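Local coordinates for hypothetical protein (Bacteroides eggerthii, PDB 4JGL), which is of unknown function but adopts a streptavidin-like beta-barrel fold carrying two extra alpha helices and binding calcium ions in the crystal, at residues 26-32 with 133-139; 42-46 with 56-60; 64-68 with 147-151; 77-83 with 110-116. Residues are numbered along the deposited sequence.

Interaction 1. Residues 26-32 with 133-139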
loop_
_atom_site.group_PDB
_atom_site.type_symbol
_atom_site.label_atom_id
_atom_site.label_comp_id
_atom_site.label_asym_id
_atom_site.label_seq_id
_atom_site.Cartn_x
_atom_site.Cartn_y
_atom_site.Cartn_z
HETATM N N MSE A 26 4.013 -1.502 -6.591
HETATM C CA MSE A 26 3.671 -2.866 -6.198
HETATM C C MSE A 26 3.144 -3.651 -7.400
HETATM O O MSE A 26 1.945 -3.929 -7.504
HETATM C CB MSE A 26 2.635 -2.882 -5.076
HETATM C CG MSE A 26 3.081 -2.130 -3.808
HETATM SE SE MSE A 26 1.886 -2.346 -2.394
HETATM C CE MSE A 26 2.111 -4.291 -2.119
ATOM N N PRO A 27 4.044 -4.023 -8.310
ATOM C CA PRO A 27 3.640 -4.932 -9.384
ATOM C C PRO A 27 3.392 -6.324 -8.788
ATOM O O PRO A 27 3.960 -6.680 -7.751
ATOM C CB PRO A 27 4.863 -4.936 -10.301
ATOM C CG PRO A 27 6.000 -4.687 -9.388
ATOM C CD PRO A 27 5.473 -3.719 -8.337
ATOM N N ALA A 28 2.562 -7.104 -9.468
ATOM C CA ALA A 28 2.268 -8.476 -9.117
ATOM C C ALA A 28 2.763 -9.375 -10.241
ATOM O O ALA A 28 2.402 -9.182 -11.382
ATOM C CB ALA A 28 0.769 -8.696 -8.875
ATOM N N ILE A 29 3.580 -10.366 -9.888
ATOM C CA ILE A 29 4.287 -11.223 -10.863
ATOM C C ILE A 29 4.167 -12.679 -10.430
ATOM O O ILE A 29 4.191 -12.976 -9.240
ATOM C CB ILE A 29 5.767 -10.808 -10.919
ATOM C CG1 ILE A 29 5.866 -9.336 -11.280
ATOM C CG2 ILE A 29 6.579 -11.661 -11.896
ATOM C CD1 ILE A 29 7.251 -8.740 -11.169
ATOM N N SER A 30 4.025 -13.602 -11.392
ATOM C CA SER A 30 3.830 -15.006 -11.038
ATOM C C SER A 30 5.027 -15.603 -10.292
ATOM O O SER A 30 4.851 -16.479 -9.452
ATOM C CB SER A 30 3.510 -15.852 -12.274
ATOM O OG SER A 30 2.277 -15.444 -12.802
ATOM N N ALA A 31 6.235 -15.155 -10.625
ATOM C CA ALA A 31 7.454 -15.636 -9.976
ATOM C C ALA A 31 7.803 -14.753 -8.781
ATOM O O ALA A 31 7.631 -13.546 -8.835
ATOM C CB ALA A 31 8.608 -15.622 -10.952
ATOM N N ASN A 32 8.377 -15.352 -7.746
ATOM C CA ASN A 32 8.821 -14.627 -6.553
ATOM C C ASN A 32 10.294 -14.256 -6.570
ATOM O O ASN A 32 10.787 -13.707 -5.595
ATOM C CB ASN A 32 8.487 -15.373 -5.264
ATOM C CG ASN A 32 9.258 -16.636 -5.087
ATOM O OD1 ASN A 32 10.120 -16.974 -5.898
ATOM N ND2 ASN A 32 8.991 -17.342 -3.977
ATOM N N GLY A 133 -2.826 -15.728 -7.475
ATOM C CA GLY A 133 -1.812 -16.393 -8.251
ATOM C C GLY A 133 -0.494 -15.678 -8.435
ATOM O O GLY A 133 0.379 -16.188 -9.123
ATOM N N LYS A 134 -0.324 -14.500 -7.832
ATOM C CA LYS A 134 0.884 -13.723 -8.047
ATOM C C LYS A 134 1.469 -13.158 -6.775
ATOM O O LYS A 134 0.780 -12.958 -5.785
ATOM C CB LYS A 134 0.623 -12.594 -9.029
ATOM C CG LYS A 134 0.244 -13.139 -10.426
ATOM C CD LYS A 134 0.138 -12.053 -11.440
ATOM C CE LYS A 134 -0.112 -12.584 -12.849
ATOM N NZ LYS A 134 -0.377 -11.479 -13.808
ATOM N N TYR A 135 2.765 -12.880 -6.836
ATOM C CA TYR A 135 3.489 -12.240 -5.754
ATOM C C TYR A 135 3.554 -10.739 -5.942
ATOM O O TYR A 135 4.002 -10.279 -6.983
ATOM C CB TYR A 135 4.918 -12.772 -5.677
ATOM C CG TYR A 135 5.000 -14.247 -5.366
ATOM C CD1 TYR A 135 4.967 -14.694 -4.066
ATOM C CD2 TYR A 135 5.082 -15.197 -6.380
ATOM C CE1 TYR A 135 5.040 -16.037 -3.765
ATOM C CE2 TYR A 135 5.153 -16.541 -6.081
ATOM C CZ TYR A 135 5.144 -16.960 -4.784
ATOM O OH TYR A 135 5.220 -18.318 -4.505
ATOM N N TYR A 136 3.105 -9.990 -4.934
ATOM C CA TYR A 136 3.337 -8.563 -4.920
ATOM C C TYR A 136 4.772 -8.278 -4.501
ATOM O O TYR A 136 5.299 -8.884 -3.573
ATOM C CB TYR A 136 2.387 -7.870 -3.946
ATOM C CG TYR A 136 1.016 -7.634 -4.511
ATOM C CD1 TYR A 136 0.788 -6.620 -5.430
ATOM C CD2 TYR A 136 -0.063 -8.409 -4.126
ATOM C CE1 TYR A 136 -0.475 -6.394 -5.983
ATOM C CE2 TYR A 136 -1.328 -8.181 -4.652
ATOM C CZ TYR A 136 -1.528 -7.177 -5.581
ATOM O OH TYR A 136 -2.793 -6.997 -6.119
ATOM N N TYR A 137 5.386 -7.323 -5.175
ATOM C CA TYR A 137 6.671 -6.783 -4.799
ATOM C C TYR A 137 6.505 -5.388 -4.236
ATOM O O TYR A 137 5.507 -4.710 -4.502
ATOM C CB TYR A 137 7.587 -6.718 -6.019
ATOM C CG TYR A 137 8.043 -8.077 -6.517
ATOM C CD1 TYR A 137 7.167 -8.957 -7.147
ATOM C CD2 TYR A 137 9.357 -8.486 -6.367
ATOM C CE1 TYR A 137 7.601 -10.181 -7.632
ATOM C CE2 TYR A 137 9.788 -9.705 -6.853
ATOM C CZ TYR A 137 8.908 -10.536 -7.495
ATOM O OH TYR A 137 9.383 -11.758 -7.950
ATOM N N LEU A 138 7.502 -4.958 -3.464
ATOM C CA LEU A 138 7.633 -3.554 -3.062
ATOM C C LEU A 138 8.895 -3.052 -3.739
ATOM O O LEU A 138 10.002 -3.470 -3.421
ATOM C CB LEU A 138 7.763 -3.401 -1.544
ATOM C CG LEU A 138 6.612 -3.880 -0.682
ATOM C CD1 LEU A 138 6.885 -3.641 0.787
ATOM C CD2 LEU A 138 5.329 -3.224 -1.063
ATOM N N CYS A 139 8.738 -2.107 -4.666
ATOM C CA CYS A 139 9.832 -1.447 -5.364
ATOM C C CYS A 139 9.878 -0.005 -4.920
ATOM O O CYS A 139 8.919 0.742 -5.138
ATOM C CB CYS A 139 9.629 -1.540 -6.877
ATOM S SG CYS A 139 9.460 -3.225 -7.507
HETATM O O HOH W 1 0.027 -8.161 -13.029
HETATM O O HOH W 2 -0.137 -16.497 -12.534
#

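Interaction 2. Residues 42-46 with 56-60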
loop_
_atom_site.group_PDB
_atom_site.type_symbol
_atom_site.label_atom_id
_atom_site.label_comp_id
_atom_site.label_asym_id
_atom_site.label_seq_id
_atom_site.Cartn_x
_atom_site.Cartn_y
_atom_site.Cartn_z
ATOM N N THR A 42 1.294 -3.523 -14.329
ATOM C CA THR A 42 0.499 -2.457 -13.733
ATOM C C THR A 42 0.569 -2.504 -12.211
ATOM O O THR A 42 0.196 -3.495 -11.586
ATOM C CB THR A 42 -0.979 -2.519 -14.116
ATOM O OG1 THR A 42 -1.126 -2.584 -15.542
ATOM C CG2 THR A 42 -1.687 -1.268 -13.624
ATOM N N PRO A 43 0.991 -1.400 -11.607
ATOM C CA PRO A 43 1.246 -1.505 -10.202
ATOM C C PRO A 43 0.123 -0.962 -9.300
ATOM O O PRO A 43 -0.632 -0.078 -9.651
ATOM C CB PRO A 43 2.469 -0.627 -10.037
ATOM C CG PRO A 43 2.255 0.484 -11.040
ATOM C CD PRO A 43 1.513 -0.144 -12.187
ATOM N N ASP A 44 0.019 -1.568 -8.143
ATOM C CA ASP A 44 -0.589 -0.912 -7.006
ATOM C C ASP A 44 0.488 -0.055 -6.348
ATOM O O ASP A 44 1.629 -0.018 -6.811
ATOM C CB ASP A 44 -1.136 -1.968 -6.057
ATOM C CG ASP A 44 -2.562 -2.379 -6.402
ATOM O OD1 ASP A 44 -3.062 -1.993 -7.492
ATOM O OD2 ASP A 44 -3.172 -3.082 -5.576
ATOM N N TYR A 45 0.130 0.621 -5.270
ATOM C CA TYR A 45 1.037 1.542 -4.628
ATOM C C TYR A 45 1.073 1.239 -3.149
ATOM O O TYR A 45 0.018 1.010 -2.537
ATOM C CB TYR A 45 0.555 2.988 -4.837
ATOM C CG TYR A 45 0.309 3.316 -6.280
ATOM C CD1 TYR A 45 -0.896 3.007 -6.904
ATOM C CD2 TYR A 45 1.315 3.851 -7.039
ATOM C CE1 TYR A 45 -1.107 3.293 -8.239
ATOM C CE2 TYR A 45 1.130 4.155 -8.386
ATOM C CZ TYR A 45 -0.067 3.854 -8.979
ATOM O OH TYR A 45 -0.279 4.143 -10.311
ATOM N N GLY A 46 2.252 1.288 -2.560
ATOM C CA GLY A 46 2.392 1.104 -1.150
ATOM C C GLY A 46 3.003 2.279 -0.423
ATOM O O GLY A 46 3.785 3.030 -0.994
ATOM N N LEU A 56 0.099 1.123 3.987
ATOM C CA LEU A 56 -1.052 1.351 3.137
ATOM C C LEU A 56 -0.821 0.777 1.757
ATOM O O LEU A 56 0.264 0.880 1.214
ATOM C CB LEU A 56 -1.373 2.843 3.048
ATOM C CG LEU A 56 -2.083 3.453 4.252
ATOM C CD1 LEU A 56 -1.221 3.341 5.500
ATOM C CD2 LEU A 56 -2.479 4.906 3.956
ATOM N N LYS A 57 -1.859 0.164 1.202
ATOM C CA LYS A 57 -1.813 -0.386 -0.146
ATOM C C LYS A 57 -2.982 0.166 -0.934
ATOM O O LYS A 57 -4.143 -0.005 -0.530
ATOM C CB LYS A 57 -1.871 -1.912 -0.103
ATOM C CG LYS A 57 -1.884 -2.537 -1.491
ATOM C CD LYS A 57 -1.656 -4.033 -1.417
ATOM C CE LYS A 57 -1.541 -4.649 -2.812
ATOM N NZ LYS A 57 -2.877 -4.703 -3.454
HETATM N N MSE A 58 -2.687 0.815 -2.057
HETATM C CA MSE A 58 -3.682 1.495 -2.885
HETATM C C MSE A 58 -3.805 0.867 -4.249
HETATM O O MSE A 58 -2.799 0.586 -4.905
HETATM C CB MSE A 58 -3.270 2.944 -3.024
HETATM C CG MSE A 58 -4.201 3.792 -3.873
HETATM SE SE MSE A 58 -4.000 5.664 -3.614
HETATM C CE MSE A 58 -2.878 5.542 -4.705
ATOM N N HIS A 59 -5.048 0.691 -4.663
ATOM C CA HIS A 59 -5.418 0.172 -5.971
ATOM C C HIS A 59 -6.311 1.180 -6.669
ATOM O O HIS A 59 -7.251 1.709 -6.083
ATOM C CB HIS A 59 -6.162 -1.152 -5.799
ATOM C CG HIS A 59 -6.573 -1.812 -7.069
ATOM N ND1 HIS A 59 -5.672 -2.348 -7.944
ATOM C CD2 HIS A 59 -7.794 -2.052 -7.592
ATOM C CE1 HIS A 59 -6.318 -2.869 -8.978
ATOM N NE2 HIS A 59 -7.613 -2.702 -8.787
ATOM N N ASP A 60 -6.005 1.439 -7.933
ATOM C CA ASP A 60 -6.750 2.384 -8.775
ATOM C C ASP A 60 -7.738 1.626 -9.688
ATOM O O ASP A 60 -7.347 0.706 -10.406
ATOM C CB ASP A 60 -5.723 3.158 -9.618
ATOM C CG ASP A 60 -6.314 4.219 -10.509
ATOM O OD1 ASP A 60 -7.516 4.276 -10.714
ATOM O OD2 ASP A 60 -5.504 5.012 -11.043
HETATM O O HOH W 3 -3.584 0.247 -9.133
HETATM O O HOH W 4 -3.046 5.696 -10.472
#

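Interaction 3. Residues 64-68 with 147-151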
loop_
_atom_site.group_PDB
_atom_site.type_symbol
_atom_site.label_atom_id
_atom_site.label_comp_id
_atom_site.label_asym_id
_atom_site.label_seq_id
_atom_site.Cartn_x
_atom_site.Cartn_y
_atom_site.Cartn_z
ATOM N N ALA A 64 -10.835 5.971 -9.206
ATOM C CA ALA A 64 -11.250 5.770 -7.833
ATOM C C ALA A 64 -10.124 5.016 -7.143
ATOM O O ALA A 64 -9.469 4.172 -7.760
ATOM C CB ALA A 64 -12.527 4.983 -7.757
ATOM N N TYR A 65 -9.910 5.316 -5.873
ATOM C CA TYR A 65 -8.848 4.653 -5.122
ATOM C C TYR A 65 -9.419 3.794 -4.010
ATOM O O TYR A 65 -10.359 4.197 -3.300
ATOM C CB TYR A 65 -7.889 5.637 -4.495
ATOM C CG TYR A 65 -7.157 6.523 -5.458
ATOM C CD1 TYR A 65 -6.671 6.048 -6.647
ATOM C CD2 TYR A 65 -6.897 7.836 -5.131
ATOM C CE1 TYR A 65 -5.994 6.880 -7.559
ATOM C CE2 TYR A 65 -6.191 8.668 -6.006
ATOM C CZ TYR A 65 -5.763 8.171 -7.218
ATOM O OH TYR A 65 -5.071 8.966 -8.113
ATOM N N GLY A 66 -8.848 2.608 -3.867
ATOM C CA GLY A 66 -9.169 1.705 -2.777
ATOM C C GLY A 66 -7.899 1.500 -1.975
ATOM O O GLY A 66 -6.901 1.027 -2.502
ATOM N N ILE A 67 -7.929 1.911 -0.725
ATOM C CA ILE A 67 -6.746 1.897 0.111
ATOM C C ILE A 67 -6.948 1.024 1.337
ATOM O O ILE A 67 -7.799 1.292 2.192
ATOM C CB ILE A 67 -6.332 3.308 0.537
ATOM C CG1 ILE A 67 -6.259 4.222 -0.690
ATOM C CG2 ILE A 67 -4.989 3.254 1.284
ATOM C CD1 ILE A 67 -5.976 5.649 -0.366
ATOM N N ASN A 68 -6.171 -0.035 1.412
ATOM C CA ASN A 68 -6.136 -0.834 2.627
ATOM C C ASN A 68 -5.140 -0.229 3.618
ATOM O O ASN A 68 -3.988 0.045 3.251
ATOM C CB ASN A 68 -5.761 -2.293 2.318
ATOM C CG ASN A 68 -6.961 -3.162 1.919
ATOM O OD1 ASN A 68 -8.081 -2.944 2.371
ATOM N ND2 ASN A 68 -6.717 -4.167 1.066
ATOM N N LYS A 147 2.366 10.456 -4.626
ATOM C CA LYS A 147 0.945 10.198 -4.854
ATOM C C LYS A 147 0.198 10.102 -3.533
ATOM O O LYS A 147 -0.847 10.720 -3.345
ATOM C CB LYS A 147 0.771 8.939 -5.694
ATOM C CG LYS A 147 -0.640 8.660 -6.141
ATOM C CD LYS A 147 -0.669 7.363 -6.955
ATOM C CE LYS A 147 -1.989 7.115 -7.647
ATOM N NZ LYS A 147 -2.289 8.072 -8.740
ATOM N N PHE A 148 0.716 9.329 -2.595
ATOM C CA PHE A 148 0.087 9.237 -1.293
ATOM C C PHE A 148 0.084 10.587 -0.561
ATOM O O PHE A 148 -0.915 10.969 0.057
ATOM C CB PHE A 148 0.785 8.209 -0.387
ATOM C CG PHE A 148 0.330 6.786 -0.602
ATOM C CD1 PHE A 148 -0.802 6.321 0.021
ATOM C CD2 PHE A 148 1.050 5.915 -1.383
ATOM C CE1 PHE A 148 -1.206 5.007 -0.144
ATOM C CE2 PHE A 148 0.628 4.596 -1.567
ATOM C CZ PHE A 148 -0.477 4.146 -0.925
ATOM N N GLU A 149 1.216 11.279 -0.599
ATOM C CA GLU A 149 1.336 12.501 0.186
ATOM C C GLU A 149 0.445 13.608 -0.375
ATOM O O GLU A 149 -0.130 14.398 0.382
ATOM C CB GLU A 149 2.802 12.878 0.350
ATOM C CG GLU A 149 3.470 11.827 1.242
ATOM C CD GLU A 149 4.956 11.921 1.429
ATOM O OE1 GLU A 149 5.632 12.690 0.705
ATOM O OE2 GLU A 149 5.475 11.162 2.302
ATOM N N ASP A 150 0.289 13.652 -1.685
ATOM C CA ASP A 150 -0.655 14.589 -2.298
ATOM C C ASP A 150 -2.090 14.276 -1.886
ATOM O O ASP A 150 -2.875 15.180 -1.584
ATOM C CB ASP A 150 -0.535 14.544 -3.818
ATOM C CG ASP A 150 -1.515 15.422 -4.505
ATOM O OD1 ASP A 150 -1.270 16.640 -4.508
ATOM O OD2 ASP A 150 -2.519 14.900 -5.044
ATOM N N LEU A 151 -2.450 12.995 -1.884
ATOM C CA LEU A 151 -3.770 12.579 -1.484
ATOM C C LEU A 151 -4.042 12.954 -0.011
ATOM O O LEU A 151 -5.099 13.501 0.310
ATOM C CB LEU A 151 -3.911 11.089 -1.795
ATOM C CG LEU A 151 -5.237 10.429 -1.523
ATOM C CD1 LEU A 151 -6.302 10.960 -2.461
ATOM C CD2 LEU A 151 -5.074 8.893 -1.621
#

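Interaction 4. Residues 77-83 with 110-116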
loop_
_atom_site.group_PDB
_atom_site.type_symbol
_atom_site.label_atom_id
_atom_site.label_comp_id
_atom_site.label_asym_id
_atom_site.label_seq_id
_atom_site.Cartn_x
_atom_site.Cartn_y
_atom_site.Cartn_z
ATOM N N ASP A 77 14.022 -8.692 9.518
ATOM C CA ASP A 77 13.949 -7.888 8.302
ATOM C C ASP A 77 12.577 -7.927 7.619
ATOM O O ASP A 77 12.368 -7.210 6.631
ATOM C CB ASP A 77 14.952 -8.394 7.278
ATOM C CG ASP A 77 16.382 -8.078 7.619
ATOM O OD1 ASP A 77 16.672 -6.955 8.100
ATOM O OD2 ASP A 77 17.200 -8.972 7.324
ATOM N N ASN A 78 11.673 -8.766 8.095
ATOM C CA ASN A 78 10.389 -8.954 7.447
ATOM C C ASN A 78 9.332 -7.998 7.952
ATOM O O ASN A 78 9.225 -7.748 9.146
ATOM C CB ASN A 78 9.920 -10.373 7.642
ATOM C CG ASN A 78 10.863 -11.392 7.085
ATOM O OD1 ASN A 78 11.778 -11.080 6.318
ATOM N ND2 ASN A 78 10.653 -12.636 7.481
ATOM N N ILE A 79 8.510 -7.495 7.028
ATOM C CA ILE A 79 7.394 -6.640 7.354
ATOM C C ILE A 79 6.140 -7.504 7.408
ATOM O O ILE A 79 5.686 -8.012 6.380
ATOM C CB ILE A 79 7.196 -5.528 6.318
ATOM C CG1 ILE A 79 8.472 -4.730 6.079
ATOM C CG2 ILE A 79 6.064 -4.591 6.717
ATOM C CD1 ILE A 79 8.368 -3.775 4.870
ATOM N N GLN A 80 5.546 -7.648 8.592
ATOM C CA GLN A 80 4.336 -8.428 8.775
ATOM C C GLN A 80 3.130 -7.498 8.878
ATOM O O GLN A 80 3.012 -6.738 9.858
ATOM C CB GLN A 80 4.408 -9.244 10.068
ATOM C CG GLN A 80 5.420 -10.333 10.067
ATOM C CD GLN A 80 5.401 -11.119 11.381
ATOM O OE1 GLN A 80 5.066 -10.585 12.437
ATOM N NE2 GLN A 80 5.763 -12.379 11.309
ATOM N N CYS A 81 2.194 -7.661 7.954
ATOM C CA CYS A 81 1.078 -6.737 7.746
ATOM C C CYS A 81 -0.259 -7.421 8.025
ATOM O O CYS A 81 -0.571 -8.456 7.437
ATOM C CB CYS A 81 1.055 -6.201 6.299
ATOM S SG CYS A 81 2.515 -5.373 5.789
ATOM N N THR A 82 -1.031 -6.841 8.934
ATOM C CA THR A 82 -2.334 -7.362 9.350
ATOM C C THR A 82 -3.451 -6.411 8.901
ATOM O O THR A 82 -3.360 -5.217 9.111
ATOM C CB THR A 82 -2.390 -7.505 10.879
ATOM O OG1 THR A 82 -1.328 -8.369 11.315
ATOM C CG2 THR A 82 -3.745 -8.045 11.348
ATOM N N PRO A 83 -4.497 -6.933 8.253
ATOM C CA PRO A 83 -5.564 -6.072 7.781
ATOM C C PRO A 83 -6.161 -5.199 8.863
ATOM O O PRO A 83 -6.234 -5.609 10.032
ATOM C CB PRO A 83 -6.604 -7.049 7.239
ATOM C CG PRO A 83 -5.827 -8.259 6.876
ATOM C CD PRO A 83 -4.690 -8.331 7.834
ATOM N N PRO A 110 -6.327 -10.287 2.384
ATOM C CA PRO A 110 -5.087 -11.012 2.634
ATOM C C PRO A 110 -4.140 -10.269 3.571
ATOM O O PRO A 110 -4.067 -9.032 3.533
ATOM C CB PRO A 110 -4.448 -11.113 1.235
ATOM C CG PRO A 110 -5.069 -10.118 0.410
ATOM C CD PRO A 110 -6.464 -9.902 0.968
ATOM N N SER A 111 -3.461 -11.023 4.435
ATOM C CA SER A 111 -2.311 -10.535 5.163
ATOM C C SER A 111 -1.095 -10.625 4.254
ATOM O O SER A 111 -1.109 -11.328 3.233
ATOM C CB SER A 111 -2.098 -11.311 6.460
ATOM O OG SER A 111 -3.204 -11.162 7.333
ATOM N N PHE A 112 -0.060 -9.880 4.595
ATOM C CA PHE A 112 1.193 -9.969 3.854
ATOM C C PHE A 112 2.364 -10.106 4.811
ATOM O O PHE A 112 2.396 -9.442 5.852
ATOM C CB PHE A 112 1.443 -8.691 3.017
ATOM C CG PHE A 112 0.553 -8.553 1.810
ATOM C CD1 PHE A 112 0.802 -9.334 0.696
ATOM C CD2 PHE A 112 -0.485 -7.640 1.766
ATOM C CE1 PHE A 112 0.016 -9.214 -0.435
ATOM C CE2 PHE A 112 -1.283 -7.539 0.655
ATOM C CZ PHE A 112 -1.037 -8.318 -0.440
ATOM N N THR A 113 3.324 -10.924 4.420
ATOM C CA THR A 113 4.679 -10.874 4.982
ATOM C C THR A 113 5.601 -10.515 3.830
ATOM O O THR A 113 5.695 -11.277 2.852
ATOM C CB THR A 113 5.104 -12.202 5.605
ATOM O OG1 THR A 113 4.238 -12.491 6.717
ATOM C CG2 THR A 113 6.548 -12.166 6.156
ATOM N N PHE A 114 6.257 -9.369 3.930
ATOM C CA PHE A 114 7.200 -8.914 2.925
ATOM C C PHE A 114 8.618 -9.222 3.393
ATOM O O PHE A 114 9.003 -8.828 4.509
ATOM C CB PHE A 114 7.026 -7.426 2.669
ATOM C CG PHE A 114 5.740 -7.087 1.969
ATOM C CD1 PHE A 114 5.535 -7.465 0.640
ATOM C CD2 PHE A 114 4.736 -6.420 2.616
ATOM C CE1 PHE A 114 4.338 -7.164 -0.008
ATOM C CE2 PHE A 114 3.543 -6.119 1.973
ATOM C CZ PHE A 114 3.350 -6.513 0.669
ATOM N N ILE A 115 9.378 -9.922 2.543
ATOM C CA ILE A 115 10.747 -10.310 2.843
ATOM C C ILE A 115 11.704 -9.614 1.871
ATOM O O ILE A 115 11.332 -9.295 0.740
ATOM C CB ILE A 115 10.952 -11.834 2.791
ATOM C CG1 ILE A 115 10.780 -12.388 1.387
ATOM C CG2 ILE A 115 10.013 -12.534 3.776
ATOM C CD1 ILE A 115 11.136 -13.885 1.292
ATOM N N PRO A 116 12.945 -9.340 2.297
ATOM C CA PRO A 116 13.854 -8.665 1.385
ATOM C C PRO A 116 14.175 -9.476 0.134
ATOM O O PRO A 116 13.977 -10.696 0.087
ATOM C CB PRO A 116 15.123 -8.471 2.220
ATOM C CG PRO A 116 14.630 -8.478 3.628
ATOM C CD PRO A 116 13.499 -9.463 3.653
HETATM O O HOH W 5 5.540 -13.624 8.989
HETATM O O HOH W 6 -1.483 -10.861 9.988
#

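Interaction 1. Residues 26-32 with 133-139
On the apolar side of this contact, Met-26, a selenomethionine, places its CE 3.6 Å from Leu-138 CD2 and 4.0 Å from Tyr-136 CB. Phe-55 and Phe-114 touch both Met-26 and Leu-138, so this cluster belongs to the barrel interior. Next to it, Ala-28 CB lies over the face of the Tyr-136 ring, 4.2 Å from its centroid and 22° off the normal, a CH-pi contact; Lys-57 adds a cation-pi contact to that ring. The opposite face carries Ile-29, whose CB is 3.8 Å from Tyr-137 CE1.

Between these faces run the backbones, antiparallel: Tyr-137 N donates to Pro-27 O (3.0 Å), Ile-29 N to Tyr-135 O (2.9 Å) and Tyr-135 N to Ile-29 O (2.8 Å), making Ile-29 and Tyr-135 a hydrogen-bonded pair and Ala-28 and Tyr-136 a non-hydrogen-bonded one.

Beyond the ladder the chain turns back. Asn-32 CB sits 3.4 Å from the centroid of the Tyr-135 ring, almost on its normal, and Tyr-137 OH donates to Ala-31 O at 2.7 Å. At the outermost edge one water donates to Ala-28 O (3.1 Å) and weakly accepts from Lys-134 NZ (3.4 Å).

Strand 22-29 thus meets strand 135-140, the first and last strands of the chain, closing the streptavidin-like barrel. The chemistry implies a junction sealed by backbone bonds and aromatic cover, while Lys-134, the one charged side chain of the two segments, stays at the exposed rim.

Interaction 2. Residues 42-46 with 56-60
This is the beta hairpin of strands 44-49 and 54-61, two neighbouring staves of the streptavidin-like barrel; their short segments run antiparallel, with axes 4.6 Å apart at 158°. Asp-44 and Tyr-45 have the largest buried areas, 88 Å² each, followed by Met-58 with 68 Å².

Asp-44 divides its carboxylate between two partners. Asp-44 OD2 forms a salt bridge with Lys-57 NZ at 2.7 Å, while Asp-44 OD1 accepts a hydrogen bond from His-59 ND1, also at 2.7 Å and with an N-H...O angle of 167°. A buried charge is therefore neutralised across the hairpin, and a water donating to Asp-44 OD1 (2.8 Å) and to Pro-43 O (3.0 Å) adds to its solvation. Lys-57 also makes a cation-pi contact with Tyr-136.

Tyr-45 and Met-58, the latter a selenomethionine, form a hydrogen-bonded pair: Tyr-45 N donates to Met-58 O at 3.0 Å, and Met-58 N to Tyr-45 O at 2.8 Å. Their side chains share a face, where Tyr-45 CD1 and Met-58 CE approach to 3.9 Å. Helix 142-153 covers this face through Phe-148 and Lys-147, the latter in a cation-pi contact with the Tyr-45 ring. This face is mainly apolar but has a polar rim, where a single water lies 3.2 Å from Tyr-45 OH and donates to Asp-60 OD2 at 2.6 Å.

Interaction 3. Residues 64-68 with 147-151
Along strand 64-68 the residues that meet the helix alternate, as expected of an extended chain showing one face to a neighbour. Tyr-65 comes first, with its CA-to-CB bond directed toward helix 147-151. The hydroxyl OH of Tyr-65 accepts a hydrogen bond from Lys-147 NZ at 3.0 Å, and farther down the ring CD2 of Tyr-65 lies 4.1 Å from Leu-151 CD2. Two positions on, Ile-67 makes the closest apolar approach: its CD1 is 3.6 Å from Leu-151 CD2, and its CG2 lies 4.4 Å from Phe-148 CE1, near the plane of that ring.

Leu-151 CD2 therefore touches both strand residues. Lys-147 and Leu-151, joined by the helical bond from Leu-151 N to Lys-147 O (3.1 Å), stand one turn apart on the same side of the helix.

The segment axes cross at -101° and come no closer than 12.7 Å, a gap spanned by side chains alone. Met-58 of the adjacent strand and Phe-160 of helix 158-165 help fill it. Helix 142-153, one of the two helices added to the streptavidin-like barrel, thus lies across the sheet. The chemistry implies adhesion by hydrophobic burial, with one lysine-tyrosine hydrogen bond at its border.

Interaction 4. Residues 77-83 with 110-116
A sulfur-aromatic contact marks this strand pair: Cys-81 SG lies 5.1 Å from the centroid of the Phe-114 ring and 80° off its normal, hence at the ring edge, with Phe-114 CD2 the closest ring atom at 4.0 Å. The approach is diagonal, because the backbone partner of Cys-81 is Phe-112, not Phe-114.

The register follows from four backbone hydrogen bonds. Ile-79 N to Phe-114 O and Phe-114 N to Ile-79 O both measure 2.9 Å; Cys-81 N to Phe-112 O measures 2.8 Å, and Phe-112 N to Cys-81 O a longer 3.2 Å. Between these two hydrogen-bonded pairs, Gln-80 and Thr-113 form a non-hydrogen-bonded pair with CA atoms 4.5 Å apart.

The two faces differ in chemistry. Ile-79, Cys-81, Phe-112 and Phe-114 share one, where the CB atoms of Ile-79 and Phe-114 approach to 4.1 Å and Phe-55 packs against Cys-81 and Phe-114. The Gln-80 and Thr-113 face is wetted: one water accepts from Gln-80 NE2 at 2.6 Å and lies 2.9 Å from Thr-113 OG1.

Past the last bonded pair, Asp-77 CB rests 3.7 Å from Pro-116 CG; the following Thr-117 joins Cys-120 and Ser-123 in a calcium site. Axes 4.6 Å apart at 169° and an apolar inner face are what is expected of antiparallel staves in a streptavidin-like barrel.

All four contacts reach one curled antiparallel sheet. Along the chain, interaction 2 closes first; interaction 4 is nested inside the loops closed by interactions 1 and 3, and those two cross. Interactions 1 and 2 lie 12 Å apart between centres and are joined by a probable hydrogen bond, Met-26 N to Asp-44 O (2.8 Å). Interactions 2 and 3, 8 Å apart between centres, share the seam of strands 54-61 and 64-75. Interactions 1 and 4, centres 13 Å apart, meet in the interior, where Leu-138 CD1 lies 3.8 Å from Phe-114 CG. Interactions 1 and 3, about 20 Å apart between centres, lie on opposite sides of the chain's centre, although helix 142-153 follows strand 135-140 directly.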